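Local coordinates for protein D-glyceraldehyde dehydrogenase (NADP(+)) (Thermoplasma acidophilum, PDB 5IZD) that catalyses the NADP-dependent oxidation of D-glyceraldehyde to glycerate in the non-phosphorylated Entner-Doudoroff pathway, at residues Ser24-Gln29 and Gly355-Gly360; Glu397-Ala402 and Glu426-Gly431; Asp106-Tyr111 and Met154-Leu159; Gln134-Tyr139 and Leu468-Ile473. All coordinates share one frame; numbering follows the deposited sequence. Where two conformers were deposited one is given.

Contact 1: residues Ser24-Gln29 and Gly355-Gly360; sequences SPVTGQ and GPYRNG
V26 and G360 bring the two backbones together, their CA atoms 4.4 Å apart, where the turn at 24-29 meets the 3-10 segment 356-359 and the glycine after it. Carbonyl oxygens and CA-H groups do the touching. V26 O receives the CA-H of Y357 almost straight on, at 172° at the hydrogen, and G360 CA also lies near it. In the reverse sense P356 O approaches T27 CA at 3.5 Å, and N359 O comes up to G28 CA. Glycine suits both G28 and G360, since a CB on either would run into a carbonyl oxygen of the opposing segment.

Among the side chains, V26 and Y357 lie side by side and point the same way. With V26 CG1 anti to the backbone N (chi1 173°), that methyl reaches the ring, 3.4 Å from Y357 CE1. T27 uses both branches: CG2 rests 3.9 Å from P356 CB, while OG1 accepts the N-H of Q29 in an ST turn. An alanine at T27 would probably leave Q29 N without this acceptor, loosening the turn, and open a gap beside P356. S24 OG holds the start of the turn by accepting from V26 N and T27 N.

The turn links strands 19-23 and 30-35 of the N-terminal sheet, and 355-360 belongs to the loop between strands 343-346 and 366-369. P25 and V26 also pack on P320, P25 shares a backbone hydrogen bond with Y361, and Y357 OH bonds D312, so the contact joins the hairpin turn of the small N-terminal sheet to the loops beside the seven-stranded one.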
# COMPACT_ATOMS: atom_id res chain seq x y z
N SER A 24 -37.44 -20.95 -20.74
CA SER A 24 -36.60 -20.40 -21.81
C SER A 24 -37.07 -19.00 -22.20
O SER A 24 -38.24 -18.82 -22.52
CB SER A 24 -36.66 -21.26 -23.07
OG SER A 24 -36.09 -20.58 -24.19
N PRO A 25 -36.16 -18.03 -22.24
CA PRO A 25 -36.60 -16.71 -22.72
C PRO A 25 -36.71 -16.62 -24.24
O PRO A 25 -37.24 -15.65 -24.74
CB PRO A 25 -35.50 -15.75 -22.20
CG PRO A 25 -34.32 -16.57 -22.11
CD PRO A 25 -34.81 -17.94 -21.66
N VAL A 26 -36.19 -17.64 -24.92
CA VAL A 26 -36.19 -17.70 -26.38
C VAL A 26 -37.49 -18.27 -26.88
O VAL A 26 -38.00 -17.78 -27.86
CB VAL A 26 -34.96 -18.55 -26.86
CG1 VAL A 26 -34.97 -18.80 -28.34
CG2 VAL A 26 -33.66 -17.86 -26.47
N THR A 27 -38.00 -19.31 -26.21
CA THR A 27 -39.22 -20.01 -26.60
C THR A 27 -40.43 -19.83 -25.66
O THR A 27 -41.56 -20.11 -26.04
CB THR A 27 -38.99 -21.54 -26.69
OG1 THR A 27 -38.80 -22.05 -25.38
CG2 THR A 27 -37.73 -21.86 -27.50
N GLY A 28 -40.18 -19.40 -24.41
CA GLY A 28 -41.20 -19.25 -23.41
C GLY A 28 -41.69 -20.54 -22.81
O GLY A 28 -42.69 -20.51 -22.11
N GLN A 29 -41.05 -21.68 -23.12
CA GLN A 29 -41.47 -23.00 -22.63
C GLN A 29 -40.56 -23.41 -21.48
O GLN A 29 -39.43 -22.93 -21.35
CB GLN A 29 -41.36 -24.06 -23.72
CG GLN A 29 -42.16 -23.79 -24.99
CD GLN A 29 -43.60 -23.31 -24.72
OE1 GLN A 29 -44.39 -23.99 -24.10
NE2 GLN A 29 -43.93 -22.10 -25.18
N GLY A 355 -42.44 -19.13 -35.48
CA GLY A 355 -41.81 -20.30 -34.87
C GLY A 355 -41.88 -20.22 -33.36
O GLY A 355 -42.78 -19.57 -32.84
N PRO A 356 -40.96 -20.90 -32.64
CA PRO A 356 -40.94 -20.81 -31.17
C PRO A 356 -40.66 -19.43 -30.59
O PRO A 356 -41.12 -19.19 -29.48
CB PRO A 356 -39.82 -21.76 -30.80
CG PRO A 356 -39.98 -22.84 -31.77
CD PRO A 356 -40.42 -22.20 -33.07
N TYR A 357 -39.99 -18.56 -31.36
CA TYR A 357 -39.60 -17.21 -30.93
C TYR A 357 -40.80 -16.31 -30.62
O TYR A 357 -40.70 -15.36 -29.80
CB TYR A 357 -38.60 -16.53 -31.93
CG TYR A 357 -37.45 -17.46 -32.29
CD1 TYR A 357 -36.37 -17.60 -31.45
CD2 TYR A 357 -37.51 -18.26 -33.45
CE1 TYR A 357 -35.36 -18.50 -31.73
CE2 TYR A 357 -36.50 -19.17 -33.75
CZ TYR A 357 -35.43 -19.28 -32.88
OH TYR A 357 -34.42 -20.16 -33.15
N ARG A 358 -41.95 -16.65 -31.20
CA ARG A 358 -43.17 -15.88 -30.98
C ARG A 358 -43.60 -15.83 -29.53
O ARG A 358 -44.21 -14.88 -29.11
CB ARG A 358 -44.32 -16.39 -31.83
CG ARG A 358 -45.20 -17.52 -31.28
CD ARG A 358 -46.09 -18.04 -32.43
NE ARG A 358 -46.97 -19.12 -31.97
CZ ARG A 358 -46.54 -20.34 -31.65
NH1 ARG A 358 -47.40 -21.27 -31.22
NH2 ARG A 358 -45.25 -20.68 -31.75
N ASN A 359 -43.24 -16.87 -28.78
CA ASN A 359 -43.52 -16.94 -27.36
C ASN A 359 -42.37 -16.56 -26.48
O ASN A 359 -42.49 -16.63 -25.27
CB ASN A 359 -44.03 -18.38 -27.05
CG ASN A 359 -45.32 -18.67 -27.71
OD1 ASN A 359 -45.50 -19.71 -28.36
ND2 ASN A 359 -46.26 -17.79 -27.56
N GLY A 360 -41.25 -16.16 -27.07
CA GLY A 360 -40.10 -15.67 -26.32
C GLY A 360 -40.30 -14.21 -25.91
O GLY A 360 -41.24 -13.60 -26.32

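Contact 2: residues Glu397-Ala402 and Glu426-Gly431; sequences EMYDLA and ERIRFG
R427 meets Y399 with the aliphatic base of its side chain: CB stands over one face of the ring, 3.8 Å from the centroid and 15° off the normal, a CH-pi contact. Beyond CB the chain bends at chi2 (-87°), and the guanidinium leads away to a salt bridge with D58 of the second subunit. The Y399 hydroxyl bonds E423. I428, the first residue to leave the helix, turns its CD1 inward, 3.8 Å from Y399 CD1 and 3.9 Å from A402 CB. The small alanine leaves room for that methyl; I428 also packs on M255 and S411 of strands 252-256 and 410-414, in the seven-stranded sheet that helices 395-403 and 418-427 flank. R429 forms the centre of an inverse gamma turn. F430 then presents its ring edge to A402 O, near the ring plane, with CE1 3.1 Å from the oxygen.

Aliphatic branches and ring hydrogens thus make this contact, while several polar atoms are met from outside it. R286 donates to A402 O, and N403 accepts from R429 N and donates to R427 O at the helix end. The slightly positive ring edge of F430 is likely to suit this helix carbonyl.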
# COMPACT_ATOMS: atom_id res chain seq x y z
N GLU A 397 -23.50 22.16 -17.25
CA GLU A 397 -24.85 21.61 -17.42
C GLU A 397 -24.75 20.06 -17.53
O GLU A 397 -25.46 19.36 -16.82
CB GLU A 397 -25.55 22.25 -18.63
CG GLU A 397 -26.83 21.54 -19.04
CD GLU A 397 -27.28 21.77 -20.49
OE1 GLU A 397 -28.52 21.77 -20.69
OE2 GLU A 397 -26.42 21.90 -21.40
N MET A 398 -23.82 19.58 -18.36
CA MET A 398 -23.52 18.16 -18.57
C MET A 398 -23.23 17.46 -17.23
O MET A 398 -23.92 16.45 -16.92
CB MET A 398 -22.36 17.98 -19.54
CG MET A 398 -22.10 16.54 -19.95
SD MET A 398 -20.72 16.33 -21.08
CE MET A 398 -19.33 16.31 -19.95
N TYR A 399 -22.34 18.03 -16.42
CA TYR A 399 -22.03 17.46 -15.12
C TYR A 399 -23.25 17.38 -14.23
O TYR A 399 -23.48 16.36 -13.55
CB TYR A 399 -20.97 18.27 -14.33
CG TYR A 399 -19.59 18.38 -14.94
CD1 TYR A 399 -19.10 17.41 -15.78
CD2 TYR A 399 -18.76 19.50 -14.65
CE1 TYR A 399 -17.85 17.51 -16.33
CE2 TYR A 399 -17.49 19.60 -15.20
CZ TYR A 399 -17.03 18.57 -16.03
OH TYR A 399 -15.80 18.59 -16.63
N ASP A 400 -24.01 18.48 -14.19
CA ASP A 400 -25.19 18.56 -13.29
C ASP A 400 -26.31 17.57 -13.67
O ASP A 400 -26.93 16.99 -12.80
CB ASP A 400 -25.79 19.98 -13.26
CG ASP A 400 -24.92 20.98 -12.51
OD1 ASP A 400 -24.03 20.57 -11.75
OD2 ASP A 400 -25.17 22.18 -12.68
N LEU A 401 -26.55 17.43 -14.96
CA LEU A 401 -27.54 16.51 -15.46
C LEU A 401 -27.14 15.04 -15.14
O LEU A 401 -28.00 14.24 -14.70
CB LEU A 401 -27.78 16.69 -16.96
CG LEU A 401 -28.46 18.01 -17.33
CD1 LEU A 401 -28.39 18.12 -18.84
CD2 LEU A 401 -29.92 18.16 -16.92
N ALA A 402 -25.87 14.72 -15.39
CA ALA A 402 -25.30 13.43 -15.08
C ALA A 402 -25.43 13.08 -13.61
O ALA A 402 -25.85 11.94 -13.26
CB ALA A 402 -23.86 13.36 -15.52
N GLU A 426 -13.24 14.05 -11.67
CA GLU A 426 -13.71 14.40 -10.32
C GLU A 426 -15.16 14.88 -10.28
O GLU A 426 -15.87 14.57 -9.30
CB GLU A 426 -12.78 15.46 -9.64
CG GLU A 426 -11.57 14.76 -9.01
CD GLU A 426 -10.74 15.58 -8.01
OE1 GLU A 426 -9.90 16.44 -8.39
OE2 GLU A 426 -10.87 15.29 -6.79
N ARG A 427 -15.60 15.63 -11.29
CA ARG A 427 -16.90 16.27 -11.22
C ARG A 427 -18.07 15.27 -11.55
O ARG A 427 -19.22 15.52 -11.14
CB ARG A 427 -16.93 17.54 -12.07
CG ARG A 427 -16.06 18.71 -11.55
CD ARG A 427 -16.85 19.55 -10.55
NE ARG A 427 -16.08 20.40 -9.64
CZ ARG A 427 -16.55 21.48 -9.04
NH1 ARG A 427 -17.79 21.90 -9.26
NH2 ARG A 427 -15.78 22.17 -8.21
N ILE A 428 -17.77 14.17 -12.26
CA ILE A 428 -18.77 13.10 -12.56
C ILE A 428 -18.72 12.14 -11.41
O ILE A 428 -17.77 11.34 -11.27
CB ILE A 428 -18.51 12.35 -13.91
CG1 ILE A 428 -18.59 13.30 -15.11
CG2 ILE A 428 -19.47 11.17 -14.09
CD1 ILE A 428 -19.99 13.69 -15.47
N ARG A 429 -19.75 12.22 -10.58
CA ARG A 429 -19.73 11.55 -9.31
C ARG A 429 -20.32 10.18 -9.49
O ARG A 429 -21.40 9.89 -8.95
CB ARG A 429 -20.50 12.36 -8.28
CG ARG A 429 -19.84 13.69 -7.95
CD ARG A 429 -18.73 13.53 -6.94
NE ARG A 429 -19.23 13.22 -5.63
CZ ARG A 429 -18.47 12.89 -4.58
NH1 ARG A 429 -17.15 12.84 -4.69
NH2 ARG A 429 -19.02 12.61 -3.41
N PHE A 430 -19.61 9.37 -10.30
CA PHE A 430 -20.02 7.99 -10.62
C PHE A 430 -18.82 7.12 -10.32
O PHE A 430 -17.68 7.59 -10.38
CB PHE A 430 -20.46 7.85 -12.07
CG PHE A 430 -21.86 8.28 -12.28
CD1 PHE A 430 -22.20 9.63 -12.24
CD2 PHE A 430 -22.87 7.33 -12.42
CE1 PHE A 430 -23.52 10.04 -12.34
CE2 PHE A 430 -24.20 7.73 -12.52
CZ PHE A 430 -24.52 9.09 -12.49
N GLY A 431 -19.09 5.87 -9.98
CA GLY A 431 -18.01 4.91 -9.64
C GLY A 431 -17.15 4.54 -10.82
O GLY A 431 -15.94 4.31 -10.64

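Contact 3: residues Asp106-Tyr111 and Met154-Leu159; sequences DQIQYY and MVARKL
Q107 reaches R157 with its amide oxygen, OE1 lying 3.2 Å from R157 CB. Its chain is extended beyond CG (chi2 -179°), which carries CD across to the neighbouring helix. The amide and guanidinium planes stand 78° apart, and R157 NE is 3.6 Å from Q107 OE1. On the other branch, Q107 NE2 packs near A156 CB and donates to the carbonyls of G103 and G153, one in its own helix and one at the start of the other. A leucine in its place would probably leave G153 O without this donor and remove the polar bridge between the two helices. I108 comes next, with CG1 4.0 Å from A156 CB; the alanine's single methyl allows a close approach here. One turn after Q107, Y111 brings CE2 to 3.9 Å from R157 O, and its ring also packs on A160 and P161.

R157, assigned by similarity to the NADP and substrate sites though its side chain is about 12 Å from the NADP bound here, sends its guanidinium on to a salt bridge with E441, and lies about 4 Å, side chain to side chain, from the predicted proton acceptor E247.

The segment axes run almost parallel, 7° apart and 8.9 Å at closest approach. Helix 153-164 connects strand 130-145 to the parallel strand 168-172 in a beta-alpha-beta crossover, with V155 and L159 packed on the latter strand. Helix 94-112 lies against it and is backed in turn by helix 39-77, where I108 touches I68 and I75.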
# COMPACT_ATOMS: atom_id res chain seq x y z
N ASP A 106 -10.82 -15.51 -16.90
CA ASP A 106 -9.96 -14.40 -16.50
C ASP A 106 -10.10 -14.00 -15.03
O ASP A 106 -9.13 -13.68 -14.42
CB ASP A 106 -10.21 -13.18 -17.37
CG ASP A 106 -9.29 -11.98 -17.00
OD1 ASP A 106 -8.13 -12.01 -17.33
OD2 ASP A 106 -9.73 -11.01 -16.40
N GLN A 107 -11.29 -14.05 -14.48
CA GLN A 107 -11.51 -13.59 -13.15
C GLN A 107 -10.99 -14.57 -12.13
O GLN A 107 -10.39 -14.20 -11.12
CB GLN A 107 -13.00 -13.35 -12.88
CG GLN A 107 -13.54 -12.05 -13.42
CD GLN A 107 -15.01 -11.93 -13.05
OE1 GLN A 107 -15.37 -11.22 -12.11
NE2 GLN A 107 -15.86 -12.72 -13.73
N ILE A 108 -11.29 -15.84 -12.37
CA ILE A 108 -10.80 -16.87 -11.49
C ILE A 108 -9.24 -16.85 -11.45
O ILE A 108 -8.64 -16.96 -10.37
CB ILE A 108 -11.32 -18.24 -11.87
CG1 ILE A 108 -12.82 -18.34 -11.55
CG2 ILE A 108 -10.57 -19.30 -11.07
CD1 ILE A 108 -13.49 -19.56 -12.18
N GLN A 109 -8.59 -16.71 -12.61
CA GLN A 109 -7.13 -16.55 -12.65
C GLN A 109 -6.66 -15.36 -11.80
O GLN A 109 -5.85 -15.52 -10.91
CB GLN A 109 -6.65 -16.37 -14.07
CG GLN A 109 -5.15 -16.18 -14.18
CD GLN A 109 -4.34 -17.42 -13.83
OE1 GLN A 109 -4.82 -18.52 -13.90
NE2 GLN A 109 -3.09 -17.21 -13.44
N TYR A 110 -7.25 -14.21 -12.07
CA TYR A 110 -6.86 -12.96 -11.44
C TYR A 110 -6.98 -13.04 -9.92
O TYR A 110 -6.04 -12.67 -9.22
CB TYR A 110 -7.69 -11.81 -11.96
CG TYR A 110 -7.46 -10.52 -11.19
CD1 TYR A 110 -6.39 -9.64 -11.52
CD2 TYR A 110 -8.31 -10.17 -10.12
CE1 TYR A 110 -6.20 -8.46 -10.80
CE2 TYR A 110 -8.07 -9.02 -9.37
CZ TYR A 110 -7.03 -8.17 -9.73
OH TYR A 110 -6.85 -7.05 -8.98
N TYR A 111 -8.11 -13.55 -9.40
CA TYR A 111 -8.29 -13.61 -7.96
C TYR A 111 -7.36 -14.61 -7.30
O TYR A 111 -6.80 -14.32 -6.20
CB TYR A 111 -9.74 -13.85 -7.55
CG TYR A 111 -10.63 -12.66 -7.79
CD1 TYR A 111 -10.43 -11.48 -7.11
CD2 TYR A 111 -11.67 -12.70 -8.70
CE1 TYR A 111 -11.20 -10.38 -7.33
CE2 TYR A 111 -12.49 -11.62 -8.91
CZ TYR A 111 -12.26 -10.45 -8.21
OH TYR A 111 -13.03 -9.31 -8.41
N MET A 154 -20.91 -13.61 -12.55
CA MET A 154 -21.15 -13.13 -11.17
C MET A 154 -20.81 -14.20 -10.14
O MET A 154 -20.45 -13.89 -9.00
CB MET A 154 -22.58 -12.64 -11.00
CG MET A 154 -22.91 -11.41 -11.81
SD MET A 154 -22.17 -9.96 -11.00
CE MET A 154 -22.93 -8.75 -12.13
N VAL A 155 -20.94 -15.47 -10.54
CA VAL A 155 -20.55 -16.55 -9.67
C VAL A 155 -19.04 -16.57 -9.51
O VAL A 155 -18.57 -16.60 -8.41
CB VAL A 155 -21.09 -17.89 -10.19
CG1 VAL A 155 -20.46 -19.06 -9.48
CG2 VAL A 155 -22.62 -17.86 -10.11
N ALA A 156 -18.32 -16.60 -10.62
CA ALA A 156 -16.86 -16.46 -10.58
C ALA A 156 -16.39 -15.22 -9.75
O ALA A 156 -15.48 -15.32 -8.98
CB ALA A 156 -16.28 -16.37 -11.99
N ARG A 157 -17.03 -14.08 -9.96
CA ARG A 157 -16.64 -12.83 -9.28
C ARG A 157 -16.68 -12.90 -7.76
O ARG A 157 -15.87 -12.30 -7.12
CB ARG A 157 -17.53 -11.68 -9.74
CG ARG A 157 -17.42 -10.43 -8.87
CD ARG A 157 -18.26 -9.33 -9.46
NE ARG A 157 -17.66 -8.82 -10.66
CZ ARG A 157 -18.26 -8.00 -11.51
NH1 ARG A 157 -19.51 -7.57 -11.29
NH2 ARG A 157 -17.60 -7.59 -12.58
N LYS A 158 -17.65 -13.61 -7.21
CA LYS A 158 -17.87 -13.79 -5.80
C LYS A 158 -17.15 -15.00 -5.18
O LYS A 158 -16.53 -14.86 -4.11
CB LYS A 158 -19.38 -13.86 -5.55
CG LYS A 158 -20.02 -12.54 -5.96
CD LYS A 158 -21.47 -12.43 -5.60
CE LYS A 158 -22.13 -11.26 -6.30
NZ LYS A 158 -21.62 -9.98 -5.78
N LEU A 159 -17.17 -16.15 -5.84
CA LEU A 159 -16.54 -17.37 -5.28
C LEU A 159 -15.02 -17.28 -5.29
O LEU A 159 -14.40 -17.64 -4.31
CB LEU A 159 -16.93 -18.68 -6.01
CG LEU A 159 -18.37 -19.17 -6.03
CD1 LEU A 159 -18.42 -20.44 -6.82
CD2 LEU A 159 -18.95 -19.43 -4.68

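Contact 4: residues Gln134-Tyr139 and Leu468-Ile473; sequences QYKVPY and LKLKNI
Q134 and N472 lie side by side on one face of the sheet, pointing the same way. NE2 of Q134 donates to OD1 of N472 at 2.9 Å, nearly along the C=O axis. K136 and L470 share that face and cross obliquely, with K136 CG 3.7 Å from L470 CD1. Y135 points to the opposite face, and I473 brings its CD1 over the ring, offset toward the rim and 4.2 Å from the centroid. K469 CB sits more centrally over one face of Y139, 11° off the normal. The bend of K469 at chi2 (77°) puts CD 3.7 Å from Y139 OH. V137 and K471 cross at about a right angle, the lysine's CD beside the valine's methyls.

Between these two layers the strands pair antiparallel. Y135 with K471 and V137 with K469 are the hydrogen-bonded pairs, each joined by two N-H to O bonds.

Lysine suits this sheet because its methylenes pack while its amine goes elsewhere: K471 NZ bonds S425 O and I428 O, and K469 NZ bonds T448, all of the second subunit; N472 ND2 bonds Y446 O and G431 O of that subunit. In this beta arm of the aldehyde dehydrogenase oligomerisation domain, N472 and I473 continue the sheet by parallel pairing with a strand of that subunit. Backbone and amide bonds thus unite the strands, polar side-chain ends the subunits.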
# COMPACT_ATOMS: atom_id res chain seq x y z
N GLN A 134 -1.09 -5.97 12.65
CA GLN A 134 -2.41 -6.01 12.02
C GLN A 134 -2.51 -7.15 11.04
O GLN A 134 -1.90 -7.11 10.03
CB GLN A 134 -2.68 -4.66 11.38
CG GLN A 134 -2.67 -3.58 12.45
CD GLN A 134 -2.83 -2.21 11.92
OE1 GLN A 134 -2.21 -1.83 10.92
NE2 GLN A 134 -3.66 -1.42 12.57
N TYR A 135 -3.30 -8.16 11.37
CA TYR A 135 -3.44 -9.35 10.52
C TYR A 135 -4.68 -9.20 9.65
O TYR A 135 -5.63 -8.56 10.06
CB TYR A 135 -3.64 -10.62 11.36
CG TYR A 135 -2.43 -11.17 12.04
CD1 TYR A 135 -1.34 -10.38 12.34
CD2 TYR A 135 -2.36 -12.52 12.40
CE1 TYR A 135 -0.25 -10.90 12.98
CE2 TYR A 135 -1.24 -13.03 13.04
CZ TYR A 135 -0.19 -12.21 13.33
OH TYR A 135 0.94 -12.61 13.97
N LYS A 136 -4.67 -9.82 8.49
CA LYS A 136 -5.83 -9.85 7.62
C LYS A 136 -6.29 -11.30 7.61
O LYS A 136 -5.49 -12.19 7.28
CB LYS A 136 -5.44 -9.35 6.26
CG LYS A 136 -5.62 -7.86 6.18
CD LYS A 136 -5.23 -7.28 4.85
CE LYS A 136 -5.20 -5.78 5.05
NZ LYS A 136 -4.79 -5.10 3.82
N VAL A 137 -7.53 -11.54 8.06
CA VAL A 137 -8.06 -12.89 8.27
C VAL A 137 -9.45 -13.00 7.59
O VAL A 137 -10.14 -12.01 7.44
CB VAL A 137 -8.21 -13.23 9.76
CG1 VAL A 137 -6.87 -13.25 10.44
CG2 VAL A 137 -9.14 -12.29 10.48
N PRO A 138 -9.88 -14.21 7.27
CA PRO A 138 -11.23 -14.30 6.67
C PRO A 138 -12.33 -13.85 7.65
O PRO A 138 -12.14 -13.90 8.87
CB PRO A 138 -11.37 -15.79 6.28
CG PRO A 138 -10.18 -16.49 6.80
CD PRO A 138 -9.18 -15.50 7.31
N TYR A 139 -13.44 -13.35 7.12
CA TYR A 139 -14.67 -13.09 7.91
C TYR A 139 -15.27 -14.36 8.43
O TYR A 139 -15.92 -14.35 9.47
CB TYR A 139 -15.76 -12.34 7.12
CG TYR A 139 -15.52 -10.88 7.01
CD1 TYR A 139 -14.65 -10.38 6.07
CD2 TYR A 139 -16.15 -9.99 7.86
CE1 TYR A 139 -14.41 -9.03 5.98
CE2 TYR A 139 -15.92 -8.61 7.79
CZ TYR A 139 -15.02 -8.14 6.87
OH TYR A 139 -14.79 -6.82 6.74
N LEU A 468 -11.49 -9.88 3.56
CA LEU A 468 -10.58 -10.03 4.70
C LEU A 468 -10.92 -9.00 5.77
O LEU A 468 -11.20 -7.83 5.48
CB LEU A 468 -9.14 -9.84 4.22
CG LEU A 468 -8.62 -10.91 3.28
CD1 LEU A 468 -7.36 -10.43 2.57
CD2 LEU A 468 -8.30 -12.16 4.06
N LYS A 469 -10.88 -9.46 7.02
CA LYS A 469 -10.99 -8.60 8.18
C LYS A 469 -9.63 -8.30 8.80
O LYS A 469 -8.88 -9.23 9.07
CB LYS A 469 -11.87 -9.28 9.22
CG LYS A 469 -12.17 -8.40 10.42
CD LYS A 469 -13.23 -7.38 10.05
CE LYS A 469 -13.46 -6.40 11.17
NZ LYS A 469 -14.57 -5.54 10.70
N LEU A 470 -9.38 -7.04 9.09
CA LEU A 470 -8.16 -6.60 9.74
C LEU A 470 -8.39 -6.73 11.24
O LEU A 470 -9.41 -6.35 11.70
CB LEU A 470 -7.88 -5.16 9.36
CG LEU A 470 -6.47 -4.57 9.47
CD1 LEU A 470 -5.38 -5.36 8.83
CD2 LEU A 470 -6.40 -3.14 8.97
N LYS A 471 -7.46 -7.29 11.98
CA LYS A 471 -7.59 -7.41 13.46
C LYS A 471 -6.23 -6.99 14.02
O LYS A 471 -5.23 -7.20 13.35
CB LYS A 471 -7.92 -8.87 13.85
CG LYS A 471 -6.77 -9.82 13.74
CD LYS A 471 -7.13 -11.27 13.78
CE LYS A 471 -7.93 -11.76 14.96
NZ LYS A 471 -7.19 -11.78 16.26
N ASN A 472 -6.20 -6.43 15.24
CA ASN A 472 -4.96 -5.90 15.83
C ASN A 472 -4.54 -6.71 17.04
O ASN A 472 -5.37 -7.15 17.85
CB ASN A 472 -5.09 -4.43 16.33
CG ASN A 472 -5.84 -3.52 15.36
OD1 ASN A 472 -5.25 -2.70 14.63
ND2 ASN A 472 -7.18 -3.66 15.34
N ILE A 473 -3.24 -6.84 17.18
CA ILE A 473 -2.66 -7.41 18.35
C ILE A 473 -1.60 -6.41 18.87
O ILE A 473 -0.62 -6.14 18.20
CB ILE A 473 -2.05 -8.79 18.08
CG1 ILE A 473 -3.09 -9.72 17.41
CG2 ILE A 473 -1.57 -9.39 19.37
CD1 ILE A 473 -3.07 -9.71 15.89

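Contact 3 lies nearest the chain's centre and holds R157, a binding-site residue by similarity, in a helix pair at the nucleotide-binding sheet. Contact 1 is the surface contact, partly buried, and relies on CA-H and carbonyl approaches between two loops. Contacts 2 and 4 are buried yet peripheral: the former is apolar and aromatic, the latter a hydrogen-bonded strand pair with aliphatic lysine packing. Both touch the second subunit, where residues of 426-431 meet P138, K471 and N472 of the neighbouring copy. Contacts 3 and 4 share a run of chain, since strand 130-145 leads into helix 153-164, although their nearest atoms stay about 10 Å apart.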